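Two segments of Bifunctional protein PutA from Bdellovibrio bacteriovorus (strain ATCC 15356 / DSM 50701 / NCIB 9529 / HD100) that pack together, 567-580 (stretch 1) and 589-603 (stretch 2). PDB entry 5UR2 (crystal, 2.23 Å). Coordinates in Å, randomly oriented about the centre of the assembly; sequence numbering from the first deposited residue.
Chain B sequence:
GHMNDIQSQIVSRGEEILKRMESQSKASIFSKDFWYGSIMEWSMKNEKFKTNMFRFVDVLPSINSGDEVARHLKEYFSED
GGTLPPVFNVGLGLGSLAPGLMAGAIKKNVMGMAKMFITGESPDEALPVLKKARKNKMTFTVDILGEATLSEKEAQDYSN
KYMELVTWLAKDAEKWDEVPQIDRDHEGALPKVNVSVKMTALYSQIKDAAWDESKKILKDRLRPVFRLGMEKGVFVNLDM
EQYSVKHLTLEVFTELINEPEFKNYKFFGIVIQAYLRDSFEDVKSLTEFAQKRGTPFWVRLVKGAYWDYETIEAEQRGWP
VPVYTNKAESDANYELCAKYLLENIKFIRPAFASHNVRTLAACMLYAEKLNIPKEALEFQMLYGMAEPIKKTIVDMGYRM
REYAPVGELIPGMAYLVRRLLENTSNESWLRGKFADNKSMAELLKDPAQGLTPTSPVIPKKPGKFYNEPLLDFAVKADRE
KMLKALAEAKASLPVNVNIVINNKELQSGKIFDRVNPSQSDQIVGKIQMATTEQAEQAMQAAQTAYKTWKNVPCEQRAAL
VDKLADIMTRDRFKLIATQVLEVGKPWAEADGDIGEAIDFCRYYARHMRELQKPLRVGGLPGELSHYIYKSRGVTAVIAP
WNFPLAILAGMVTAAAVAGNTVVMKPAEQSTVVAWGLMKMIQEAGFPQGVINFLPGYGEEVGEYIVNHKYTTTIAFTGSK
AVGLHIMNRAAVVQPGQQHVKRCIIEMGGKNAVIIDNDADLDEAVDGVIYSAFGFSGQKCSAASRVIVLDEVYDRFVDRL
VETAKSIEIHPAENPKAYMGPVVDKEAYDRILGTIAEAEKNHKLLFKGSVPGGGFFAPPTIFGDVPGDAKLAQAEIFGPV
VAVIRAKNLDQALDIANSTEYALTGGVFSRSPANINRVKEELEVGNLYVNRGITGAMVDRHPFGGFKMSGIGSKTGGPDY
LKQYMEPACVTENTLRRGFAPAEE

Stretch 1 (567-580) IMTRDRFKLIATQV
Stretch 2, residues 589-603: EADGDIGEAIDFCRY

A buried arginine at a helix interface must have its charge answered, and in PutA from Bdellovibrio bacteriovorus a single carboxylate oxygen answers it twice. Asp591 OD1 lies at the edge of the Arg572 guanidinium, near its plane, and accepts from both NE, at 2.6 Å, and NH2, at 2.9 Å. The N-H...O angles, 154° and 136°, make the NE bond the straighter of the two. The CA-to-CB bond of Arg572 points sideways to stretch 2, yet an extended chain, t at chi1, chi2 and chi3 with chi4 at 107°, carries its end to the partner helix. Asp591, also sideways at CB, meets it with chi1 t and chi2 44°. The remaining polar atoms NH1 and OD2 are satisfied elsewhere in the structure.

The frame for this salt bridge is simple. Stretch 1 is helical at 567-570, is interrupted at Asp571 (phi/psi -97/24), and resumes as helix 572-580; stretch 2 is helical throughout, with phi/psi near -62/-44. The axes of helices 572-580 and 589-603 approach to 8.7 Å, and their N-to-C directions make an angle of 125°. The register therefore runs backwards: Met568 CA lies 6.7 Å from Ile598 CA, Arg572 CA 6.9 Å from Ile594 CA, and Ile576 CA 5.3 Å from Ala590 CA. The break is spanned by a weak bond from Arg572 N to Thr569 O, 3.4 Å, while Leu575 N returns to Asp571 O at 3.0 Å.

The principle of knob into hole is illustrated by Ile594, which loses 96 Å² to the other stretch. Pointing toward stretch 1 with both chi angles m, it sits among Arg572, Leu575, Ile576 and Gln579. Its CD1 is 3.6 Å from Leu575 CB, its CG1 3.8 Å from Ile576 CG1, and its CG2 4.1 Å from Arg572 CG, so the aliphatic part of the arginine lines the hole while its charged end reaches Asp591.

Where the backbones come closest, a small residue suits the space: the methyl of Ala590 points toward stretch 1, with CB 3.7 Å from Ile576 CG2 and 4.2 Å from Val580 CG2. Ile576 is m,t. Nearby, Gln579 (m,t, chi3 12°) combines packing with polarity. Its NE2 donates to Asp593 OD2 at 2.9 Å and 153°, and its CB lies 3.9 Å from Ala590 CB. Asp593, chi1 t and chi2 87°, points toward stretch 1.

At the other end, Met568 supplies a long, flexible apolar chain, m,t,t, which lies along one side of stretch 2. Its CB is 3.7 Å from Ile598 CG1, its SD 3.9 Å from Ala597 CB, and its CE 4.1 Å from Cys601 SG. Ile598 is m,t and Cys601 m. Beside them, a water donates to Thr569 OG1 at 2.7 Å and accepts from Arg602 NH2 at 2.9 Å, bridging two residues at the more exposed margin. In all, 694 Å² is buried.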

# COMPACT_ATOMS: atom_id res chain seq x y z
N ILE B 567 -19.12 4.81 -21.58
CA ILE B 567 -19.87 4.16 -22.64
C ILE B 567 -20.76 3.06 -22.07
O ILE B 567 -21.94 2.94 -22.43
CB ILE B 567 -18.90 3.63 -23.71
CG1 ILE B 567 -18.32 4.82 -24.48
CG2 ILE B 567 -19.58 2.59 -24.61
CD1 ILE B 567 -17.07 4.47 -25.27
N MET B 568 -20.23 2.27 -21.12
CA MET B 568 -21.05 1.28 -20.43
C MET B 568 -22.24 1.95 -19.75
O MET B 568 -23.36 1.42 -19.78
CB MET B 568 -20.24 0.52 -19.39
CG MET B 568 -19.23 -0.49 -19.91
SD MET B 568 -18.28 -1.12 -18.47
CE MET B 568 -17.25 -2.36 -19.29
N THR B 569 -22.02 3.11 -19.13
CA THR B 569 -23.11 3.81 -18.47
C THR B 569 -24.18 4.24 -19.48
O THR B 569 -25.38 4.09 -19.24
CB THR B 569 -22.55 5.01 -17.70
OG1 THR B 569 -21.55 4.57 -16.78
CG2 THR B 569 -23.65 5.77 -16.95
N ARG B 570 -23.75 4.77 -20.63
CA ARG B 570 -24.69 5.18 -21.66
C ARG B 570 -25.49 3.99 -22.21
O ARG B 570 -26.69 4.12 -22.49
CB ARG B 570 -23.92 5.87 -22.79
CG ARG B 570 -24.77 6.34 -23.97
CD ARG B 570 -23.85 6.59 -25.18
NE ARG B 570 -23.41 5.34 -25.79
CZ ARG B 570 -22.35 5.23 -26.59
NH1 ARG B 570 -21.61 6.30 -26.86
NH2 ARG B 570 -22.03 4.06 -27.13
N ASP B 571 -24.85 2.84 -22.39
CA ASP B 571 -25.51 1.71 -23.04
C ASP B 571 -26.09 0.72 -22.03
O ASP B 571 -26.31 -0.45 -22.36
CB ASP B 571 -24.56 1.03 -24.01
CG ASP B 571 -24.24 1.92 -25.23
OD1 ASP B 571 -24.88 2.97 -25.35
OD2 ASP B 571 -23.36 1.59 -26.06
N ARG B 572 -26.37 1.18 -20.80
CA ARG B 572 -26.72 0.28 -19.71
C ARG B 572 -27.82 -0.71 -20.08
O ARG B 572 -27.66 -1.92 -19.89
CB ARG B 572 -27.13 1.09 -18.48
CG ARG B 572 -27.10 0.24 -17.23
CD ARG B 572 -27.80 0.92 -16.10
NE ARG B 572 -27.51 0.29 -14.82
CZ ARG B 572 -26.72 0.83 -13.89
NH1 ARG B 572 -26.14 2.00 -14.10
NH2 ARG B 572 -26.54 0.19 -12.74
N PHE B 573 -28.93 -0.22 -20.64
CA PHE B 573 -30.06 -1.10 -20.90
C PHE B 573 -29.75 -2.10 -22.01
O PHE B 573 -30.17 -3.26 -21.94
CB PHE B 573 -31.30 -0.26 -21.25
CG PHE B 573 -31.85 0.47 -20.06
CD1 PHE B 573 -32.68 -0.17 -19.17
CD2 PHE B 573 -31.47 1.78 -19.81
CE1 PHE B 573 -33.16 0.49 -18.06
CE2 PHE B 573 -31.95 2.45 -18.71
CZ PHE B 573 -32.79 1.81 -17.82
N LYS B 574 -29.02 -1.67 -23.04
CA LYS B 574 -28.65 -2.60 -24.11
C LYS B 574 -27.74 -3.70 -23.57
O LYS B 574 -27.86 -4.87 -23.97
CB LYS B 574 -27.99 -1.81 -25.25
CG LYS B 574 -27.77 -2.58 -26.54
CD LYS B 574 -27.14 -1.69 -27.63
CE LYS B 574 -26.96 -2.45 -28.96
NZ LYS B 574 -25.85 -3.47 -28.93
N LEU B 575 -26.87 -3.36 -22.61
CA LEU B 575 -25.97 -4.34 -22.01
C LEU B 575 -26.72 -5.31 -21.12
O LEU B 575 -26.40 -6.50 -21.09
CB LEU B 575 -24.86 -3.63 -21.23
CG LEU B 575 -23.92 -2.79 -22.10
CD1 LEU B 575 -22.96 -1.95 -21.26
CD2 LEU B 575 -23.17 -3.72 -23.05
N ILE B 576 -27.72 -4.82 -20.38
CA ILE B 576 -28.54 -5.73 -19.58
C ILE B 576 -29.25 -6.73 -20.48
O ILE B 576 -29.20 -7.95 -20.25
CB ILE B 576 -29.55 -4.96 -18.72
CG1 ILE B 576 -28.84 -4.17 -17.63
CG2 ILE B 576 -30.57 -5.91 -18.11
CD1 ILE B 576 -29.76 -3.24 -16.85
N ALA B 577 -29.89 -6.23 -21.52
CA ALA B 577 -30.69 -7.11 -22.38
C ALA B 577 -29.85 -8.25 -22.94
O ALA B 577 -30.32 -9.40 -22.98
CB ALA B 577 -31.34 -6.30 -23.51
N THR B 578 -28.60 -7.97 -23.31
CA THR B 578 -27.74 -9.03 -23.85
C THR B 578 -27.52 -10.14 -22.83
O THR B 578 -27.53 -11.33 -23.17
CB THR B 578 -26.40 -8.46 -24.30
OG1 THR B 578 -26.61 -7.36 -25.18
CG2 THR B 578 -25.54 -9.57 -25.02
N GLN B 579 -27.28 -9.76 -21.58
CA GLN B 579 -27.06 -10.74 -20.53
C GLN B 579 -28.35 -11.49 -20.21
O GLN B 579 -28.31 -12.70 -19.91
CB GLN B 579 -26.51 -10.06 -19.29
CG GLN B 579 -25.24 -9.32 -19.55
CD GLN B 579 -24.46 -9.11 -18.27
OE1 GLN B 579 -24.79 -9.72 -17.25
NE2 GLN B 579 -23.46 -8.25 -18.32
N VAL B 580 -29.49 -10.81 -20.23
CA VAL B 580 -30.75 -11.50 -20.00
C VAL B 580 -30.95 -12.61 -21.04
O VAL B 580 -31.27 -13.75 -20.70
CB VAL B 580 -31.93 -10.50 -20.01
CG1 VAL B 580 -33.27 -11.24 -20.10
CG2 VAL B 580 -31.87 -9.65 -18.76
N GLU B 589 -30.00 -9.07 -11.62
CA GLU B 589 -28.68 -9.69 -11.68
C GLU B 589 -27.84 -9.12 -12.81
O GLU B 589 -26.67 -8.75 -12.62
CB GLU B 589 -28.83 -11.20 -11.82
CG GLU B 589 -29.57 -11.80 -10.66
CD GLU B 589 -28.73 -11.77 -9.42
OE1 GLU B 589 -27.65 -12.42 -9.41
OE2 GLU B 589 -29.09 -11.03 -8.49
N ALA B 590 -28.42 -9.01 -14.01
CA ALA B 590 -27.71 -8.41 -15.13
C ALA B 590 -27.36 -6.95 -14.85
O ALA B 590 -26.27 -6.50 -15.21
CB ALA B 590 -28.56 -8.53 -16.40
N ASP B 591 -28.28 -6.19 -14.25
CA ASP B 591 -27.99 -4.79 -13.90
C ASP B 591 -26.82 -4.69 -12.92
O ASP B 591 -25.94 -3.84 -13.09
CB ASP B 591 -29.23 -4.12 -13.30
CG ASP B 591 -28.97 -2.67 -12.87
OD1 ASP B 591 -28.33 -1.91 -13.62
OD2 ASP B 591 -29.39 -2.31 -11.76
N GLY B 592 -26.83 -5.52 -11.89
CA GLY B 592 -25.70 -5.57 -10.99
C GLY B 592 -24.41 -5.92 -11.71
O GLY B 592 -23.33 -5.43 -11.34
N ASP B 593 -24.50 -6.75 -12.76
CA ASP B 593 -23.31 -7.10 -13.55
C ASP B 593 -22.73 -5.88 -14.24
O ASP B 593 -21.51 -5.67 -14.24
CB ASP B 593 -23.64 -8.19 -14.57
CG ASP B 593 -22.39 -8.99 -14.99
OD1 ASP B 593 -22.05 -9.96 -14.30
OD2 ASP B 593 -21.71 -8.62 -15.98
N ILE B 594 -23.59 -5.06 -14.86
CA ILE B 594 -23.11 -3.83 -15.50
C ILE B 594 -22.48 -2.90 -14.47
O ILE B 594 -21.43 -2.28 -14.71
CB ILE B 594 -24.25 -3.13 -16.26
CG1 ILE B 594 -25.03 -4.13 -17.12
CG2 ILE B 594 -23.70 -2.01 -17.09
CD1 ILE B 594 -24.19 -5.01 -18.01
N GLY B 595 -23.12 -2.76 -13.30
CA GLY B 595 -22.57 -1.89 -12.27
C GLY B 595 -21.19 -2.34 -11.82
O GLY B 595 -20.28 -1.52 -11.65
N GLU B 596 -21.02 -3.64 -11.62
CA GLU B 596 -19.72 -4.16 -11.23
C GLU B 596 -18.68 -3.90 -12.32
O GLU B 596 -17.54 -3.54 -12.01
CB GLU B 596 -19.82 -5.66 -10.91
CG GLU B 596 -18.55 -6.28 -10.29
CD GLU B 596 -18.69 -7.77 -9.94
OE1 GLU B 596 -17.76 -8.53 -10.22
OE2 GLU B 596 -19.71 -8.18 -9.37
N ALA B 597 -19.06 -4.04 -13.60
CA ALA B 597 -18.11 -3.79 -14.69
C ALA B 597 -17.67 -2.34 -14.70
O ALA B 597 -16.47 -2.05 -14.84
CB ALA B 597 -18.72 -4.16 -16.05
N ILE B 598 -18.61 -1.42 -14.53
CA ILE B 598 -18.27 -0.01 -14.43
C ILE B 598 -17.37 0.22 -13.23
O ILE B 598 -16.38 0.96 -13.30
CB ILE B 598 -19.56 0.82 -14.36
CG1 ILE B 598 -20.28 0.72 -15.70
CG2 ILE B 598 -19.29 2.31 -13.95
CD1 ILE B 598 -21.75 1.17 -15.64
N ASP B 599 -17.68 -0.43 -12.11
CA ASP B 599 -16.90 -0.26 -10.89
C ASP B 599 -15.45 -0.70 -11.09
O ASP B 599 -14.53 -0.02 -10.62
CB ASP B 599 -17.53 -1.05 -9.73
CG ASP B 599 -18.78 -0.38 -9.17
OD1 ASP B 599 -19.04 0.81 -9.48
OD2 ASP B 599 -19.51 -1.06 -8.38
N PHE B 600 -15.23 -1.84 -11.75
CA PHE B 600 -13.86 -2.30 -12.03
C PHE B 600 -13.09 -1.25 -12.82
O PHE B 600 -11.94 -0.91 -12.49
CB PHE B 600 -13.88 -3.63 -12.79
CG PHE B 600 -14.10 -4.85 -11.92
CD1 PHE B 600 -13.42 -5.00 -10.71
CD2 PHE B 600 -14.96 -5.86 -12.32
CE1 PHE B 600 -13.60 -6.13 -9.90
CE2 PHE B 600 -15.17 -7.01 -11.52
CZ PHE B 600 -14.48 -7.13 -10.31
N CYS B 601 -13.71 -0.74 -13.89
CA CYS B 601 -13.12 0.33 -14.70
C CYS B 601 -12.67 1.49 -13.83
O CYS B 601 -11.51 1.91 -13.87
CB CYS B 601 -14.14 0.82 -15.73
SG CYS B 601 -14.47 -0.32 -17.06
N ARG B 602 -13.60 2.05 -13.06
CA ARG B 602 -13.28 3.26 -12.31
C ARG B 602 -12.28 2.96 -11.20
O ARG B 602 -11.37 3.76 -10.95
CB ARG B 602 -14.55 3.89 -11.75
CG ARG B 602 -15.55 4.20 -12.83
CD ARG B 602 -16.23 5.51 -12.53
NE ARG B 602 -17.35 5.77 -13.42
CZ ARG B 602 -17.25 6.32 -14.63
NH1 ARG B 602 -16.06 6.67 -15.12
NH2 ARG B 602 -18.34 6.54 -15.34
N TYR B 603 -12.42 1.81 -10.53
CA TYR B 603 -11.52 1.50 -9.42
C TYR B 603 -10.10 1.25 -9.90
O TYR B 603 -9.14 1.77 -9.33
CB TYR B 603 -12.05 0.29 -8.66
CG TYR B 603 -11.27 -0.09 -7.42
CD1 TYR B 603 -11.61 0.42 -6.17
CD2 TYR B 603 -10.20 -0.99 -7.49
CE1 TYR B 603 -10.90 0.05 -5.00
CE2 TYR B 603 -9.49 -1.36 -6.35
CZ TYR B 603 -9.84 -0.85 -5.11
OH TYR B 603 -9.14 -1.22 -3.99
O HOH W 1 -21.05 5.89 -14.44